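Local structure of beta-methylmalyl-CoA dehydratase (Chloroflexus aurantiacus, 4E3E) at residues L195-Y199 / I307-R311; V201-H207 / A291-A297; L265-L269 / V346-R350. The protein catalyses the reversible dehydration of (2R,3S)-beta-methylmalyl-CoA to mesaconyl-CoA, a step of the glyoxylate assimilation cycle. All coordinates share one frame. Residue numbers count along the deposited sequence, not the author numbering.

Interaction 1: residues L195-Y199 / I307-R311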
ATOM      1  N   LEU A 195      32.495   4.739  -7.743  1.00 28.10           N
ATOM      2  CA  LEU A 195      32.734   4.367  -6.349  1.00 29.71           C
ATOM      3  C   LEU A 195      33.214   5.581  -5.543  1.00 27.33           C
ATOM      4  O   LEU A 195      33.318   6.693  -6.073  1.00 25.36           O
ATOM      5  CB  LEU A 195      33.716   3.180  -6.267  1.00 28.55           C
ATOM      6  CG  LEU A 195      33.202   1.882  -6.890  1.00 30.74           C
ATOM      7  CD1 LEU A 195      34.280   0.795  -6.892  1.00 32.35           C
ATOM      8  CD2 LEU A 195      31.948   1.389  -6.171  1.00 30.88           C
ATOM      9  N   TRP A 196      33.482   5.367  -4.261  1.00 28.70           N
ATOM     10  CA  TRP A 196      33.897   6.435  -3.343  1.00 30.06           C
ATOM     11  C   TRP A 196      35.034   7.250  -3.905  1.00 28.39           C
ATOM     12  O   TRP A 196      35.000   8.486  -3.874  1.00 27.84           O
ATOM     13  CB  TRP A 196      34.267   5.800  -2.010  1.00 29.75           C
ATOM     14  CG  TRP A 196      34.786   6.694  -0.904  1.00 31.08           C
ATOM     15  CD1 TRP A 196      34.042   7.418   0.042  1.00 24.01           C
ATOM     16  CD2 TRP A 196      36.200   6.904  -0.529  1.00 33.02           C
ATOM     17  NE1 TRP A 196      34.884   8.064   0.928  1.00 30.90           N
ATOM     18  CE2 TRP A 196      36.190   7.791   0.641  1.00 32.26           C
ATOM     19  CE3 TRP A 196      37.426   6.476  -1.043  1.00 31.46           C
ATOM     20  CZ2 TRP A 196      37.371   8.214   1.254  1.00 30.65           C
ATOM     21  CZ3 TRP A 196      38.604   6.902  -0.413  1.00 30.87           C
ATOM     22  CH2 TRP A 196      38.575   7.758   0.701  1.00 30.60           C
ATOM     23  N   ASP A 197      36.032   6.560  -4.451  1.00 28.65           N
ATOM     24  CA  ASP A 197      37.210   7.192  -5.036  1.00 29.82           C
ATOM     25  C   ASP A 197      36.883   8.163  -6.167  1.00 28.63           C
ATOM     26  O   ASP A 197      37.648   9.089  -6.404  1.00 30.53           O
ATOM     27  CB  ASP A 197      38.192   6.134  -5.553  1.00 32.56           C
ATOM     28  CG  ASP A 197      38.388   4.989  -4.567  1.00 32.07           C
ATOM     29  OD1 ASP A 197      37.399   4.295  -4.249  1.00 31.81           O
ATOM     30  OD2 ASP A 197      39.535   4.780  -4.116  1.00 38.14           O
ATOM     31  N   ASP A 198      35.753   7.965  -6.847  1.00 30.72           N
ATOM     32  CA  ASP A 198      35.464   8.696  -8.085  1.00 28.63           C
ATOM     33  C   ASP A 198      34.688   9.995  -7.887  1.00 28.85           C
ATOM     34  O   ASP A 198      34.578  10.803  -8.810  1.00 32.95           O
ATOM     35  CB  ASP A 198      34.725   7.794  -9.085  1.00 30.88           C
ATOM     36  CG  ASP A 198      35.404   6.453  -9.270  1.00 34.07           C
ATOM     37  OD1 ASP A 198      36.640   6.418  -9.449  1.00 31.89           O
ATOM     38  OD2 ASP A 198      34.695   5.425  -9.231  1.00 33.04           O
ATOM     39  N   TYR A 199      34.144  10.193  -6.690  1.00 29.62           N
ATOM     40  CA  TYR A 199      33.397  11.410  -6.394  1.00 30.06           C
ATOM     41  C   TYR A 199      34.351  12.550  -6.032  1.00 30.55           C
ATOM     42  O   TYR A 199      35.380  12.329  -5.393  1.00 31.38           O
ATOM     43  CB  TYR A 199      32.345  11.133  -5.312  1.00 27.61           C
ATOM     44  CG  TYR A 199      31.160  10.396  -5.877  1.00 25.57           C
ATOM     45  CD1 TYR A 199      31.152   8.999  -5.961  1.00 27.25           C
ATOM     46  CD2 TYR A 199      30.056  11.101  -6.389  1.00 26.32           C
ATOM     47  CE1 TYR A 199      30.074   8.324  -6.513  1.00 28.92           C
ATOM     48  CE2 TYR A 199      28.973  10.431  -6.947  1.00 23.94           C
ATOM     49  CZ  TYR A 199      28.986   9.050  -6.996  1.00 24.67           C
ATOM     50  OH  TYR A 199      27.918   8.395  -7.536  1.00 27.19           O
ATOM     51  N   ILE A 307      35.223   0.548   2.448  1.00 31.48           N
ATOM     52  CA  ILE A 307      34.098   1.465   2.473  1.00 27.44           C
ATOM     53  C   ILE A 307      34.593   2.814   2.975  1.00 29.52           C
ATOM     54  O   ILE A 307      35.429   2.876   3.866  1.00 32.90           O
ATOM     55  CB  ILE A 307      32.970   0.958   3.418  1.00 28.47           C
ATOM     56  CG1 ILE A 307      32.369  -0.338   2.873  1.00 33.53           C
ATOM     57  CG2 ILE A 307      31.844   1.985   3.541  1.00 28.82           C
ATOM     58  CD1 ILE A 307      31.387  -1.020   3.801  1.00 35.46           C
ATOM     59  N   GLY A 308      34.063   3.887   2.392  1.00 30.16           N
ATOM     60  CA  GLY A 308      34.362   5.245   2.815  1.00 29.37           C
ATOM     61  C   GLY A 308      33.078   6.012   3.070  1.00 27.34           C
ATOM     62  O   GLY A 308      31.984   5.539   2.737  1.00 28.58           O
ATOM     63  N   ALA A 309      33.208   7.194   3.663  1.00 25.66           N
ATOM     64  CA  ALA A 309      32.061   8.050   3.906  1.00 24.05           C
ATOM     65  C   ALA A 309      32.064   9.264   2.995  1.00 23.97           C
ATOM     66  O   ALA A 309      33.123   9.793   2.644  1.00 26.02           O
ATOM     67  CB  ALA A 309      32.019   8.494   5.362  1.00 24.31           C
ATOM     68  N   LEU A 310      30.873   9.705   2.623  1.00 23.63           N
ATOM     69  CA  LEU A 310      30.702  10.998   1.967  1.00 23.50           C
ATOM     70  C   LEU A 310      29.689  11.792   2.753  1.00 26.16           C
ATOM     71  O   LEU A 310      28.634  11.266   3.146  1.00 26.18           O
ATOM     72  CB  LEU A 310      30.206  10.839   0.530  1.00 26.19           C
ATOM     73  CG  LEU A 310      31.073  10.095  -0.494  1.00 29.38           C
ATOM     74  CD1 LEU A 310      30.258   9.824  -1.758  1.00 30.56           C
ATOM     75  CD2 LEU A 310      32.349  10.857  -0.831  1.00 28.43           C
ATOM     76  N   ARG A 311      30.019  13.048   3.009  1.00 28.25           N
ATOM     77  CA  ARG A 311      29.059  13.958   3.596  1.00 28.90           C
ATOM     78  C   ARG A 311      28.364  14.627   2.425  1.00 29.46           C
ATOM     79  O   ARG A 311      29.021  15.224   1.567  1.00 28.03           O
ATOM     80  CB  ARG A 311      29.723  14.991   4.512  1.00 28.01           C
ATOM     81  CG  ARG A 311      28.707  15.891   5.226  1.00 27.55           C
ATOM     82  CD  ARG A 311      29.370  16.899   6.157  1.00 31.06           C
ATOM     83  NE  ARG A 311      28.370  17.658   6.921  1.00 28.42           N
ATOM     84  CZ  ARG A 311      28.645  18.438   7.966  1.00 27.32           C
ATOM     85  NH1 ARG A 311      29.896  18.580   8.397  1.00 27.16           N
ATOM     86  NH2 ARG A 311      27.667  19.079   8.591  1.00 31.98           N
TER
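Trp-196 lays one face of its indole over the backbone of Gly-308: the Gly-308 CA sits 3.6 Å from the centroid of the five-membered ring, 19° off its normal, a CH-pi contact. Glycine suits this place because a CB would point into the ring and, in ideal geometry, come within 2.3 Å of Trp-196 NE1. The same nitrogen donates a hydrogen bond in the ring plane to the backbone carbonyl of the next residue (Trp-196 NE1 to Ala-309 O, 3.0 Å), so tryptophan supplies both a flat apolar surface and a donor. Leu-310 fills the space beside it, with CD2 3.9 Å from Trp-196 CD1 and CD1 4.3 Å from Tyr-199 CG, bridging the two aromatic residues. A 3-10 turn at 196-198 brings both rings to the same strand; it is held by Asp-198 N to Leu-195 O (2.9 Å) and by Leu-195 N to Asp-198 OD2 (2.7 Å), and the Asp-198 carboxylate also forms a salt bridge with Arg-351. The Tyr-199 hydroxyl is hydrogen-bonded to Gly-264 O near the end of helix 250-265. The turn thus packs on strand 307-318 where that strand runs between its sheet neighbours, 288-300 and 338-349.

Interaction 2: residues V201-H207 / A291-A297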
ATOM      1  N   VAL A 201      34.953  16.183  -4.195  1.00 29.97           N
ATOM      2  CA  VAL A 201      34.452  17.082  -3.149  1.00 26.96           C
ATOM      3  C   VAL A 201      34.105  18.422  -3.801  1.00 26.25           C
ATOM      4  O   VAL A 201      34.899  18.961  -4.571  1.00 28.06           O
ATOM      5  CB  VAL A 201      35.495  17.265  -2.031  1.00 25.93           C
ATOM      6  CG1 VAL A 201      35.039  18.330  -1.041  1.00 24.19           C
ATOM      7  CG2 VAL A 201      35.759  15.932  -1.314  1.00 30.54           C
ATOM      8  N   GLY A 202      32.920  18.905  -3.539  1.00 26.83           N
ATOM      9  CA  GLY A 202      32.412  20.105  -4.146  1.00 27.46           C
ATOM     10  C   GLY A 202      31.613  19.917  -5.411  1.00 28.10           C
ATOM     11  O   GLY A 202      30.962  20.812  -5.845  1.00 28.83           O
ATOM     12  N   GLU A 203      31.616  18.726  -5.955  1.00 27.16           N
ATOM     13  CA  GLU A 203      30.851  18.472  -7.140  1.00 31.20           C
ATOM     14  C   GLU A 203      29.370  18.481  -6.856  1.00 30.13           C
ATOM     15  O   GLU A 203      28.941  18.115  -5.797  1.00 30.79           O
ATOM     16  CB  GLU A 203      31.299  17.203  -7.830  1.00 31.99           C
ATOM     17  CG  GLU A 203      30.401  16.025  -7.691  1.00 31.80           C
ATOM     18  CD  GLU A 203      30.885  14.844  -8.483  1.00 36.63           C
ATOM     19  OE1 GLU A 203      31.563  14.003  -7.929  1.00 36.39           O
ATOM     20  OE2 GLU A 203      30.570  14.759  -9.654  1.00 41.89           O
ATOM     21  N   LYS A 204      28.612  18.936  -7.830  1.00 30.51           N
ATOM     22  CA  LYS A 204      27.174  19.002  -7.735  1.00 30.35           C
ATOM     23  C   LYS A 204      26.542  18.067  -8.729  1.00 28.26           C
ATOM     24  O   LYS A 204      27.004  17.942  -9.827  1.00 32.41           O
ATOM     25  CB  LYS A 204      26.669  20.410  -7.948  1.00 27.87           C
ATOM     26  CG  LYS A 204      27.230  21.386  -6.961  1.00 30.33           C
ATOM     27  CD  LYS A 204      26.435  22.652  -6.944  1.00 38.01           C
ATOM     28  CE  LYS A 204      27.348  23.820  -6.711  1.00 44.20           C
ATOM     29  NZ  LYS A 204      26.711  24.724  -5.742  1.00 53.42           N
ATOM     30  N   ILE A 205      25.497  17.390  -8.293  1.00 26.17           N
ATOM     31  CA  ILE A 205      24.837  16.343  -9.076  1.00 24.41           C
ATOM     32  C   ILE A 205      23.342  16.620  -9.236  1.00 29.17           C
ATOM     33  O   ILE A 205      22.599  16.652  -8.247  1.00 30.05           O
ATOM     34  CB  ILE A 205      25.008  14.977  -8.394  1.00 24.27           C
ATOM     35  CG1 ILE A 205      26.497  14.704  -8.134  1.00 23.56           C
ATOM     36  CG2 ILE A 205      24.383  13.872  -9.237  1.00 26.44           C
ATOM     37  CD1 ILE A 205      26.743  13.541  -7.197  1.00 23.64           C
ATOM     38  N   ASP A 206      22.906  16.809 -10.477  1.00 30.76           N
ATOM     39  CA  ASP A 206      21.494  17.015 -10.794  1.00 29.27           C
ATOM     40  C   ASP A 206      20.848  15.641 -10.935  1.00 28.70           C
ATOM     41  O   ASP A 206      21.218  14.886 -11.830  1.00 28.13           O
ATOM     42  CB  ASP A 206      21.392  17.808 -12.101  1.00 34.76           C
ATOM     43  CG  ASP A 206      19.962  18.159 -12.489  1.00 37.35           C
ATOM     44  OD1 ASP A 206      19.002  17.640 -11.893  1.00 29.80           O
ATOM     45  OD2 ASP A 206      19.802  18.974 -13.420  1.00 48.38           O
ATOM     46  N   HIS A 207      19.894  15.310 -10.058  1.00 26.84           N
ATOM     47  CA  HIS A 207      19.257  13.981 -10.097  1.00 27.78           C
ATOM     48  C   HIS A 207      18.205  13.822 -11.168  1.00 27.48           C
ATOM     49  O   HIS A 207      17.694  12.712 -11.381  1.00 27.50           O
ATOM     50  CB  HIS A 207      18.739  13.572  -8.717  1.00 25.41           C
ATOM     51  CG  HIS A 207      19.815  13.542  -7.674  1.00 25.47           C
ATOM     52  ND1 HIS A 207      20.935  12.792  -7.812  1.00 27.21           N
ATOM     53  CD2 HIS A 207      19.947  14.231  -6.473  1.00 26.20           C
ATOM     54  CE1 HIS A 207      21.737  12.983  -6.747  1.00 24.36           C
ATOM     55  NE2 HIS A 207      21.131  13.857  -5.924  1.00 26.37           N
ATOM     56  N   ALA A 291      15.470  16.942  -7.045  1.00 28.31           N
ATOM     57  CA  ALA A 291      16.567  16.964  -6.089  1.00 28.76           C
ATOM     58  C   ALA A 291      17.911  17.168  -6.783  1.00 29.83           C
ATOM     59  O   ALA A 291      18.097  16.781  -7.947  1.00 25.20           O
ATOM     60  CB  ALA A 291      16.581  15.679  -5.256  1.00 27.45           C
ATOM     61  N   TRP A 292      18.826  17.812  -6.067  1.00 26.33           N
ATOM     62  CA  TRP A 292      20.233  17.822  -6.442  1.00 28.79           C
ATOM     63  C   TRP A 292      21.103  17.682  -5.217  1.00 29.64           C
ATOM     64  O   TRP A 292      20.687  18.016  -4.103  1.00 29.77           O
ATOM     65  CB  TRP A 292      20.585  19.065  -7.268  1.00 28.93           C
ATOM     66  CG  TRP A 292      20.496  20.368  -6.509  1.00 29.86           C
ATOM     67  CD1 TRP A 292      19.392  21.217  -6.382  1.00 35.21           C
ATOM     68  CD2 TRP A 292      21.565  21.018  -5.749  1.00 30.04           C
ATOM     69  NE1 TRP A 292      19.705  22.318  -5.618  1.00 36.35           N
ATOM     70  CE2 TRP A 292      20.991  22.256  -5.203  1.00 32.49           C
ATOM     71  CE3 TRP A 292      22.892  20.705  -5.468  1.00 32.70           C
ATOM     72  CZ2 TRP A 292      21.733  23.124  -4.423  1.00 34.82           C
ATOM     73  CZ3 TRP A 292      23.635  21.595  -4.682  1.00 37.91           C
ATOM     74  CH2 TRP A 292      23.067  22.773  -4.172  1.00 37.59           C
ATOM     75  N   SER A 293      22.312  17.178  -5.405  1.00 27.24           N
ATOM     76  CA  SER A 293      23.219  16.956  -4.278  1.00 27.80           C
ATOM     77  C   SER A 293      24.587  17.577  -4.484  1.00 28.74           C
ATOM     78  O   SER A 293      25.046  17.735  -5.618  1.00 28.15           O
ATOM     79  CB  SER A 293      23.367  15.464  -3.964  1.00 25.01           C
ATOM     80  OG  SER A 293      22.101  14.917  -3.619  1.00 25.26           O
ATOM     81  N   GLU A 294      25.231  17.923  -3.374  1.00 26.87           N
ATOM     82  CA  GLU A 294      26.625  18.361  -3.397  1.00 29.11           C
ATOM     83  C   GLU A 294      27.431  17.417  -2.519  1.00 28.16           C
ATOM     84  O   GLU A 294      26.949  17.018  -1.449  1.00 26.94           O
ATOM     85  CB  GLU A 294      26.736  19.784  -2.866  1.00 31.88           C
ATOM     86  CG  GLU A 294      28.167  20.287  -2.759  1.00 32.29           C
ATOM     87  CD  GLU A 294      28.239  21.728  -2.310  1.00 41.56           C
ATOM     88  OE1 GLU A 294      27.179  22.349  -2.127  1.00 44.02           O
ATOM     89  OE2 GLU A 294      29.363  22.233  -2.141  1.00 54.48           O
ATOM     90  N   ILE A 295      28.637  17.047  -2.964  1.00 25.43           N
ATOM     91  CA  ILE A 295      29.546  16.326  -2.085  1.00 26.43           C
ATOM     92  C   ILE A 295      30.244  17.377  -1.213  1.00 28.90           C
ATOM     93  O   ILE A 295      31.156  18.080  -1.687  1.00 28.44           O
ATOM     94  CB  ILE A 295      30.587  15.466  -2.851  1.00 24.68           C
ATOM     95  CG1 ILE A 295      29.919  14.540  -3.892  1.00 25.42           C
ATOM     96  CG2 ILE A 295      31.480  14.700  -1.862  1.00 26.65           C
ATOM     97  CD1 ILE A 295      28.880  13.567  -3.338  1.00 28.06           C
ATOM     98  N   LEU A 296      29.794  17.507   0.042  1.00 23.23           N
ATOM     99  CA  LEU A 296      30.380  18.464   0.998  1.00 25.23           C
ATOM    100  C   LEU A 296      31.773  18.042   1.442  1.00 27.23           C
ATOM    101  O   LEU A 296      32.653  18.882   1.642  1.00 31.92           O
ATOM    102  CB  LEU A 296      29.496  18.616   2.230  1.00 26.35           C
ATOM    103  CG  LEU A 296      28.100  19.185   1.974  1.00 28.10           C
ATOM    104  CD1 LEU A 296      27.303  19.225   3.272  1.00 30.44           C
ATOM    105  CD2 LEU A 296      28.187  20.557   1.313  1.00 26.79           C
ATOM    106  N   ALA A 297      31.972  16.732   1.585  1.00 26.68           N
ATOM    107  CA  ALA A 297      33.213  16.204   2.139  1.00 26.93           C
ATOM    108  C   ALA A 297      33.334  14.734   1.850  1.00 28.74           C
ATOM    109  O   ALA A 297      32.321  14.035   1.637  1.00 26.37           O
ATOM    110  CB  ALA A 297      33.266  16.432   3.647  1.00 27.65           C
TER
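An antiparallel strand pairing at one end of the chain's long sheet joins 204-212, an outermost strand within this chain, to 288-300. Ile-205 and Ser-293 form a hydrogen-bonded pair, with Ile-205 N to Ser-293 O at 2.7 Å and Ser-293 N to Ile-205 O at 2.9 Å; Lys-204/Glu-294 and Asp-206/Trp-292 flank it as non-hydrogen-bonded pairs. Further bonds run from Ile-295 N to Glu-203 O (3.0 Å), from Gly-202 N to Ile-295 O (2.7 Å) and from His-207 N to Ala-291 O (3.1 Å). Gly-202 has positive phi, which would jam a CB against the preceding carbonyl. Leu-296 and Ala-297 then form a classic beta bulge opposite Arg-311. On the face of Lys-204, the lysine CD packs 3.8 Å from Trp-292 CZ3, while its NZ lies 4.4 Å from Glu-294 OE1, beyond a salt bridge. On the other face, Ile-205 CD1 and Ile-295 CD1 touch Leu-265, where helix 250-265 gives way to a turn. There His-207 NE2 and Ser-293 OG share a hydrogen bond of 2.7 Å, His-207 ND1 is bonded to Asn-263 O, and Ser-293 OG to Thr-314. Buried polar groups here are therefore matched to partners, whereas the more open face tolerates a lysine whose aliphatic part touches the indole.

Interaction 3: residues L265-L269 / V346-R350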
ATOM      1  N   LEU A 265      23.928   8.801  -7.240  1.00 26.56           N
ATOM      2  CA  LEU A 265      24.550   8.314  -6.005  1.00 26.83           C
ATOM      3  C   LEU A 265      24.192   6.849  -5.717  1.00 24.56           C
ATOM      4  O   LEU A 265      24.032   6.468  -4.562  1.00 26.25           O
ATOM      5  CB  LEU A 265      24.163   9.220  -4.822  1.00 23.85           C
ATOM      6  CG  LEU A 265      24.845  10.594  -4.790  1.00 27.55           C
ATOM      7  CD1 LEU A 265      24.100  11.565  -3.893  1.00 24.65           C
ATOM      8  CD2 LEU A 265      26.317  10.468  -4.379  1.00 25.38           C
ATOM      9  N   ALA A 266      24.083   6.033  -6.768  1.00 25.74           N
ATOM     10  CA  ALA A 266      23.629   4.641  -6.642  1.00 23.75           C
ATOM     11  C   ALA A 266      24.450   3.794  -5.657  1.00 24.04           C
ATOM     12  O   ALA A 266      23.895   2.927  -4.984  1.00 24.13           O
ATOM     13  CB  ALA A 266      23.588   3.968  -8.011  1.00 25.85           C
ATOM     14  N   ASN A 267      25.758   4.040  -5.559  1.00 23.70           N
ATOM     15  CA  ASN A 267      26.586   3.240  -4.637  1.00 22.62           C
ATOM     16  C   ASN A 267      26.612   3.765  -3.201  1.00 24.34           C
ATOM     17  O   ASN A 267      27.284   3.180  -2.337  1.00 25.70           O
ATOM     18  CB  ASN A 267      28.004   3.020  -5.200  1.00 27.05           C
ATOM     19  CG  ASN A 267      28.018   1.998  -6.323  1.00 28.14           C
ATOM     20  OD1 ASN A 267      28.573   2.239  -7.400  1.00 34.52           O
ATOM     21  ND2 ASN A 267      27.390   0.855  -6.083  1.00 23.53           N
ATOM     22  N   ALA A 268      25.869   4.856  -2.943  1.00 25.13           N
ATOM     23  CA  ALA A 268      25.675   5.343  -1.574  1.00 25.26           C
ATOM     24  C   ALA A 268      24.690   4.400  -0.891  1.00 25.14           C
ATOM     25  O   ALA A 268      23.503   4.715  -0.734  1.00 29.36           O
ATOM     26  CB  ALA A 268      25.164   6.778  -1.560  1.00 24.79           C
ATOM     27  N   LEU A 269      25.198   3.247  -0.478  1.00 23.13           N
ATOM     28  CA  LEU A 269      24.338   2.112  -0.149  1.00 27.18           C
ATOM     29  C   LEU A 269      23.384   2.333   1.013  1.00 29.50           C
ATOM     30  O   LEU A 269      22.270   1.781   1.019  1.00 32.96           O
ATOM     31  CB  LEU A 269      25.172   0.863   0.092  1.00 30.54           C
ATOM     32  CG  LEU A 269      25.731   0.263  -1.201  1.00 34.65           C
ATOM     33  CD1 LEU A 269      26.358  -1.066  -0.848  1.00 32.03           C
ATOM     34  CD2 LEU A 269      24.670   0.125  -2.317  1.00 38.23           C
ATOM     35  N   VAL A 346      26.677   9.263   3.981  1.00 24.28           N
ATOM     36  CA  VAL A 346      26.423   7.961   3.374  1.00 26.20           C
ATOM     37  C   VAL A 346      27.687   7.119   3.444  1.00 27.02           C
ATOM     38  O   VAL A 346      28.801   7.646   3.576  1.00 27.47           O
ATOM     39  CB  VAL A 346      25.970   8.093   1.907  1.00 23.22           C
ATOM     40  CG1 VAL A 346      24.642   8.848   1.823  1.00 21.77           C
ATOM     41  CG2 VAL A 346      27.046   8.802   1.069  1.00 26.03           C
ATOM     42  N   LEU A 347      27.513   5.809   3.383  1.00 25.54           N
ATOM     43  CA  LEU A 347      28.630   4.898   3.228  1.00 24.84           C
ATOM     44  C   LEU A 347      28.661   4.467   1.763  1.00 25.32           C
ATOM     45  O   LEU A 347      27.602   4.235   1.171  1.00 27.73           O
ATOM     46  CB  LEU A 347      28.474   3.673   4.139  1.00 25.01           C
ATOM     47  CG  LEU A 347      28.267   3.908   5.643  1.00 25.58           C
ATOM     48  CD1 LEU A 347      28.023   2.588   6.365  1.00 31.05           C
ATOM     49  CD2 LEU A 347      29.451   4.642   6.263  1.00 28.98           C
HETATM   50  N   MSE A 348      29.859   4.355   1.186  1.00 28.01           N
HETATM   51  CA  MSE A 348      30.019   3.910  -0.210  1.00 26.13           C
HETATM   52  C   MSE A 348      31.218   2.994  -0.337  1.00 29.25           C
HETATM   53  O   MSE A 348      32.273   3.282   0.226  1.00 30.08           O
HETATM   54  CB  MSE A 348      30.189   5.144  -1.099  1.00 24.95           C
HETATM   55  CG  MSE A 348      30.399   4.757  -2.561  1.00 30.74           C
HETATM   56 SE   MSE A 348      30.340   6.335  -3.755  1.00 39.35          SE
HETATM   57  CE  MSE A 348      28.502   7.068  -3.575  1.00 29.41           C
ATOM     58  N   PRO A 349      31.088   1.885  -1.098  1.00 29.69           N
ATOM     59  CA  PRO A 349      32.239   1.017  -1.317  1.00 29.69           C
ATOM     60  C   PRO A 349      33.399   1.773  -1.956  1.00 28.86           C
ATOM     61  O   PRO A 349      33.187   2.704  -2.756  1.00 29.48           O
ATOM     62  CB  PRO A 349      31.717  -0.027  -2.300  1.00 29.98           C
ATOM     63  CG  PRO A 349      30.243  -0.021  -2.106  1.00 29.88           C
ATOM     64  CD  PRO A 349      29.889   1.395  -1.804  1.00 29.70           C
ATOM     65  N   ARG A 350      34.607   1.374  -1.592  1.00 28.45           N
ATOM     66  CA  ARG A 350      35.841   1.926  -2.178  1.00 32.87           C
ATOM     67  C   ARG A 350      36.456   0.982  -3.215  1.00 38.09           C
ATOM     68  O   ARG A 350      36.214  -0.226  -3.183  1.00 40.58           O
ATOM     69  CB  ARG A 350      36.865   2.188  -1.082  1.00 32.39           C
ATOM     70  CG  ARG A 350      36.470   3.297  -0.130  1.00 31.24           C
ATOM     71  CD  ARG A 350      37.527   3.514   0.948  1.00 32.53           C
ATOM     72  NE  ARG A 350      38.880   3.675   0.408  1.00 31.25           N
ATOM     73  CZ  ARG A 350      39.925   4.103   1.112  1.00 30.49           C
ATOM     74  NH1 ARG A 350      39.794   4.428   2.390  1.00 36.06           N
ATOM     75  NH2 ARG A 350      41.114   4.213   0.531  1.00 31.16           N
TER
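Two successive tight turns, with no regular helix or strand, carry 265-269 against the end of strand 338-349, on the side where 270-278 pairs with it, and the one hydrogen bond between the segments is weak: Leu-269 N to Leu-347 O, 3.1 Å with an angle of 127°. The first is a type I beta turn from Leu-265 to Ala-268, closed by Ala-268 N to Leu-265 O (2.9 Å); the second is an inverse gamma turn centred on Ala-268. Backbone CA-H...O contacts add to the weak bond, Ala-268 CA to Leu-347 O and Met-348 CA to Asn-267 O, each 3.5 Å. In the hotdog fold a long helix packs against a curved antiparallel sheet; here the turns lead from helix 250-265 into strand 270-278, which pairs with 338-349 at once, Leu-347 being backbone-bonded to Ser-270. Small Ala-268 lets the strand come close: its CB meets Val-346 CB at 3.8 Å and Met-348 CE at 3.9 Å. Met-348, modelled as selenomethionine, is long and flexible enough for CE to reach Leu-265 CD2 as well, at 4.1 Å. Pro-349 has no amide hydrogen to offer; its CD lies 3.2 Å from Asn-267 O, while CG touches Leu-269 CD1 at 4.2 Å. Leu-347 has its side chain about 8 Å from that of Ser-65, a residue inferred by similarity to bind substrate.

In the fold
After the N-terminal half, with its five strands, the chain reaches 195-199 and 201-207, then follows helix 250-265 into 265-269 before returning through strands 288-300, 307-318 and 338-349. Interaction 2 closes its loop first, at 291-297, and is nested inside the longer loop that interaction 1 closes at 307-311. Interaction 3 opens within both loops and closes after them, at 346-350, so it crosses both. The three later strands lie side by side in the sheet, and backbone bonds from Gly-308 to Met-348 and from Arg-311 to Ala-297 connect the contacts. Leu-265 packs on Ile-205 and Ile-295, joining the helix end of interaction 3 to interaction 2.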